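Local coordinates for protein 16S rRNA (adenine(1408)-N(1))-methyltransferase (Catenulispora acidiphila, PDB 4X1O) that probably methylates N1 of adenine 1408 in 16S ribosomal RNA with S-adenosyl-L-methionine as methyl donor, a modification linked to aminoglycoside resistance, at residues Asp58-Thr61 against Ala62-Ala66; Asp193-Ala197 against Leu198-Val202. One frame throughout, in Å; residues are numbered along the deposited sequence.

Contact 1: Asp58-Thr61 against Ala62-Ala66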
loop_
_atom_site.group_PDB
_atom_site.type_symbol
_atom_site.label_atom_id
_atom_site.label_comp_id
_atom_site.label_asym_id
_atom_site.label_seq_id
_atom_site.Cartn_x
_atom_site.Cartn_y
_atom_site.Cartn_z
ATOM N N ASP A 58 10.925 -0.555 -0.127
ATOM C CA ASP A 58 11.798 -0.859 1.002
ATOM C C ASP A 58 11.135 -0.451 2.315
ATOM O O ASP A 58 11.743 -0.545 3.387
ATOM C CB ASP A 58 13.184 -0.201 0.851
ATOM C CG ASP A 58 13.142 1.325 0.815
ATOM O OD1 ASP A 58 12.103 1.944 1.136
ATOM O OD2 ASP A 58 14.192 1.915 0.471
ATOM N N ALA A 59 9.883 -0.006 2.201
ATOM C CA ALA A 59 9.017 0.343 3.321
ATOM C C ALA A 59 9.469 1.574 4.104
ATOM O O ALA A 59 8.987 1.801 5.206
ATOM C CB ALA A 59 8.854 -0.843 4.263
ATOM N N ARG A 60 10.352 2.387 3.529
ATOM C CA ARG A 60 10.688 3.662 4.150
ATOM C C ARG A 60 9.453 4.565 4.209
ATOM O O ARG A 60 9.307 5.358 5.125
ATOM C CB ARG A 60 11.830 4.375 3.404
ATOM C CG ARG A 60 12.307 5.624 4.138
ATOM C CD ARG A 60 13.458 6.352 3.446
ATOM N NE ARG A 60 13.941 7.452 4.277
ATOM C CZ ARG A 60 14.946 8.267 3.961
ATOM N NH1 ARG A 60 15.596 8.137 2.807
ATOM N NH2 ARG A 60 15.310 9.221 4.813
ATOM N N THR A 61 8.556 4.449 3.225
ATOM C CA THR A 61 7.375 5.307 3.241
ATOM C C THR A 61 6.469 4.967 4.433
ATOM O O THR A 61 5.972 5.863 5.121
ATOM C CB THR A 61 6.601 5.190 1.913
ATOM O OG1 THR A 61 7.493 5.505 0.843
ATOM C CG2 THR A 61 5.427 6.152 1.882
ATOM N N ALA A 62 6.284 3.676 4.683
ATOM C CA ALA A 62 5.519 3.201 5.833
ATOM C C ALA A 62 6.175 3.638 7.133
ATOM O O ALA A 62 5.506 4.060 8.072
ATOM C CB ALA A 62 5.385 1.688 5.796
ATOM N N TYR A 63 7.495 3.532 7.176
ATOM C CA TYR A 63 8.248 3.954 8.356
ATOM C C TYR A 63 8.022 5.433 8.660
ATOM O O TYR A 63 7.769 5.797 9.797
ATOM C CB TYR A 63 9.730 3.680 8.135
ATOM C CG TYR A 63 10.644 4.248 9.196
ATOM C CD1 TYR A 63 10.787 3.621 10.427
ATOM C CD2 TYR A 63 11.382 5.405 8.959
ATOM C CE1 TYR A 63 11.646 4.138 11.402
ATOM C CE2 TYR A 63 12.235 5.932 9.923
ATOM C CZ TYR A 63 12.362 5.298 11.140
ATOM O OH TYR A 63 13.217 5.834 12.087
ATOM N N ARG A 64 8.092 6.278 7.634
ATOM C CA ARG A 64 7.883 7.702 7.817
ATOM C C ARG A 64 6.455 8.010 8.267
ATOM O O ARG A 64 6.265 8.914 9.071
ATOM C CB ARG A 64 8.219 8.472 6.531
ATOM C CG ARG A 64 9.711 8.441 6.181
ATOM C CD ARG A 64 10.048 9.354 4.998
ATOM N NE ARG A 64 9.816 10.758 5.327
ATOM C CZ ARG A 64 9.138 11.605 4.560
ATOM N NH1 ARG A 64 8.629 11.194 3.406
ATOM N NH2 ARG A 64 8.977 12.867 4.945
ATOM N N GLN A 65 5.466 7.274 7.752
ATOM C CA GLN A 65 4.102 7.401 8.260
ATOM C C GLN A 65 4.018 7.068 9.742
ATOM O O GLN A 65 3.385 7.778 10.508
ATOM C CB GLN A 65 3.148 6.493 7.500
ATOM C CG GLN A 65 2.908 6.908 6.062
ATOM C CD GLN A 65 2.226 5.812 5.283
ATOM O OE1 GLN A 65 2.270 4.649 5.676
ATOM N NE2 GLN A 65 1.571 6.176 4.188
ATOM N N ALA A 66 4.633 5.952 10.121
ATOM C CA ALA A 66 4.605 5.505 11.504
ATOM C C ALA A 66 5.255 6.545 12.416
ATOM O O ALA A 66 4.763 6.805 13.514
ATOM C CB ALA A 66 5.302 4.144 11.637
#
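The backbone N of Tyr63 meets the carbonyl O of Ala59 at 3.0 Å, and Arg64 N to Arg60 O (2.9 Å) and Gln65 N to Thr61 O (3.0 Å) follow in the same i to i+4 pattern, opening helix 60-68. Ala59, at the N-cap, has a positive phi of 67°, and its small methyl sits buried against Met84 and Leu105. Just before it, Asp58 OD1 accepts Arg60 N at 3.0 Å, the N-H approaching from above the carboxylate plane, an Asx turn that satisfies an amide of the first helical turn. Asp58 OD2 takes Trp220 N and Ser219 OG.

Along one flank Arg64 lies beside Arg60: CG of Arg64 rests 3.3 Å from Arg60 O, and the two CG atoms are 4.3 Å apart. Arg60 runs straight out, its NH1 reaching Ser219 O, whereas Arg64 bends at chi3 (65°) and its NH1 makes a weak bond to Ser218 OG. With chi1 at -56°, Thr61 OG1 lies beside the backbone N and accepts Ser218 N. Ala62, buried, sets its small methyl against Val74 and Leu103.

Thr61 binds S-adenosyl-L-methionine, absent here, and Ser217 and Ser218 its product S-adenosyl-L-homocysteine. Asp58, Arg60 and Thr61, with a weak bond from Arg64, therefore tie the helix start to the loop carrying those serines, consistent with a place at the edge of the cofactor pocket.

Contact 2: Asp193-Ala197 against Leu198-Val202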
loop_
_atom_site.group_PDB
_atom_site.type_symbol
_atom_site.label_atom_id
_atom_site.label_comp_id
_atom_site.label_asym_id
_atom_site.label_seq_id
_atom_site.Cartn_x
_atom_site.Cartn_y
_atom_site.Cartn_z
ATOM N N ASP A 193 -16.287 -0.075 -12.693
ATOM C CA ASP A 193 -17.355 -1.018 -12.404
ATOM C C ASP A 193 -16.821 -2.291 -11.765
ATOM O O ASP A 193 -17.495 -2.849 -10.896
ATOM C CB ASP A 193 -18.163 -1.312 -13.672
ATOM C CG ASP A 193 -18.765 -0.052 -14.267
ATOM O OD1 ASP A 193 -19.465 0.677 -13.530
ATOM O OD2 ASP A 193 -18.560 0.206 -15.472
ATOM N N ARG A 194 -15.626 -2.746 -12.162
ATOM C CA ARG A 194 -15.028 -3.916 -11.503
ATOM C C ARG A 194 -14.719 -3.617 -10.051
ATOM O O ARG A 194 -14.921 -4.476 -9.184
ATOM C CB ARG A 194 -13.763 -4.392 -12.234
ATOM C CG ARG A 194 -14.121 -5.125 -13.532
ATOM C CD ARG A 194 -12.948 -5.866 -14.152
ATOM N NE ARG A 194 -11.946 -4.979 -14.729
ATOM C CZ ARG A 194 -12.095 -4.340 -15.881
ATOM N NH1 ARG A 194 -13.219 -4.477 -16.573
ATOM N NH2 ARG A 194 -11.122 -3.558 -16.339
ATOM N N LEU A 195 -14.243 -2.403 -9.783
ATOM C CA LEU A 195 -13.986 -1.984 -8.411
ATOM C C LEU A 195 -15.288 -2.012 -7.625
ATOM O O LEU A 195 -15.352 -2.605 -6.554
ATOM C CB LEU A 195 -13.346 -0.598 -8.375
ATOM C CG LEU A 195 -11.834 -0.604 -8.641
ATOM C CD1 LEU A 195 -11.373 0.778 -9.105
ATOM C CD2 LEU A 195 -11.086 -1.015 -7.398
ATOM N N ALA A 196 -16.343 -1.410 -8.172
ATOM C CA ALA A 196 -17.604 -1.379 -7.439
ATOM C C ALA A 196 -18.111 -2.792 -7.154
ATOM O O ALA A 196 -18.596 -3.070 -6.048
ATOM C CB ALA A 196 -18.649 -0.583 -8.198
ATOM N N ALA A 197 -17.976 -3.684 -8.131
ATOM C CA ALA A 197 -18.469 -5.050 -7.971
ATOM C C ALA A 197 -17.764 -5.762 -6.817
ATOM O O ALA A 197 -18.352 -6.601 -6.123
ATOM C CB ALA A 197 -18.286 -5.837 -9.255
ATOM N N LEU A 198 -16.501 -5.429 -6.609
ATOM C CA LEU A 198 -15.739 -6.120 -5.583
ATOM C C LEU A 198 -15.690 -5.343 -4.276
ATOM O O LEU A 198 -14.952 -5.697 -3.368
ATOM C CB LEU A 198 -14.333 -6.415 -6.100
ATOM C CG LEU A 198 -14.405 -7.541 -7.145
ATOM C CD1 LEU A 198 -13.076 -7.744 -7.842
ATOM C CD2 LEU A 198 -14.864 -8.841 -6.492
ATOM N N GLY A 199 -16.505 -4.302 -4.168
ATOM C CA GLY A 199 -16.640 -3.613 -2.898
ATOM C C GLY A 199 -15.839 -2.332 -2.727
ATOM O O GLY A 199 -15.617 -1.891 -1.607
ATOM N N TRP A 200 -15.416 -1.734 -3.832
ATOM C CA TRP A 200 -14.752 -0.439 -3.803
ATOM C C TRP A 200 -15.512 0.580 -4.631
ATOM O O TRP A 200 -15.469 0.548 -5.868
ATOM C CB TRP A 200 -13.322 -0.532 -4.325
ATOM C CG TRP A 200 -12.366 -1.283 -3.425
ATOM C CD1 TRP A 200 -11.726 -2.455 -3.708
ATOM C CD2 TRP A 200 -11.933 -0.887 -2.126
ATOM N NE1 TRP A 200 -10.920 -2.819 -2.657
ATOM C CE2 TRP A 200 -11.027 -1.875 -1.670
ATOM C CE3 TRP A 200 -12.223 0.202 -1.295
ATOM C CZ2 TRP A 200 -10.403 -1.797 -0.432
ATOM C CZ3 TRP A 200 -11.599 0.280 -0.051
ATOM C CH2 TRP A 200 -10.698 -0.724 0.367
ATOM N N GLN A 201 -16.208 1.478 -3.951
ATOM C CA GLN A 201 -16.997 2.498 -4.649
ATOM C C GLN A 201 -16.060 3.666 -4.963
ATOM O O GLN A 201 -15.596 4.360 -4.063
ATOM C CB GLN A 201 -18.182 2.933 -3.792
ATOM C CG GLN A 201 -19.227 3.788 -4.535
ATOM C CD GLN A 201 -20.088 2.946 -5.459
ATOM O OE1 GLN A 201 -20.678 1.941 -5.038
ATOM N NE2 GLN A 201 -20.160 3.338 -6.730
ATOM N N VAL A 202 -15.766 3.870 -6.244
ATOM C CA VAL A 202 -14.796 4.898 -6.631
ATOM C C VAL A 202 -15.329 6.311 -6.349
ATOM O O VAL A 202 -16.474 6.631 -6.666
ATOM C CB VAL A 202 -14.423 4.742 -8.121
ATOM C CG1 VAL A 202 -13.545 5.910 -8.596
ATOM C CG2 VAL A 202 -13.672 3.414 -8.329
#
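Leu195 faces two residues of the returning chain at once, crossing both at a slant. Leu195 CD2 lies 3.8 Å from Trp200 CB and 4.0 Å from Trp200 CD1 at the near end of the indole, while Leu195 CD1 meets Val202 CG2 at 3.6 Å. With CG anti to its carbonyl carbon (chi1 -81°), Leu195 splits its two methyls between these neighbours, a task that suits a branched, buried side chain. The Trp200 indole leads on from there to Ala237 and Ala239 of strand 229-239, and its NE1 gives a weak hydrogen bond to Leu145 O.

The reversal that brings these side chains together is a Schellman motif: Trp200 N donates to Leu195 O at 2.9 Å, and Gly199 N to Ala196 O at 3.1 Å, each donor lying above the plane of its carbonyl. Gly199, the C-prime residue, has a phi of 99°, where a side chain would press on the preceding carbonyl oxygen.

Leu198, the first residue to leave helical angles, folds back so that CG sits 3.7 Å from Arg194 O, and it also packs on Leu145 and Ser146 of helix 142-151. Arg194 turns its guanidinium end away, giving NE to Leu139 O and NH2 to Thr189 O.

In the fold
Contacts 1 and 2 lie on opposite sides of the chain's centre, their own centres about 28 Å apart, and they share no helix or strand. Both are partly buried, but the centre of contact 2 is about 18 Å from the chain's centre, that of contact 1 about 11 Å. Contact 1 is a helix start inside the beta-alpha-beta unit of strands 49-54 and 72-78; contact 2 is a helix end leading into strand 200-212, at one edge of the seven-stranded sheet. Their chemistry differs accordingly. Beside the cofactor-binding residues, polar and charged groups reach into the loop of Ser217 and Ser218, whereas at the sheet edge leucine, valine and tryptophan fill the angle between helix and strand.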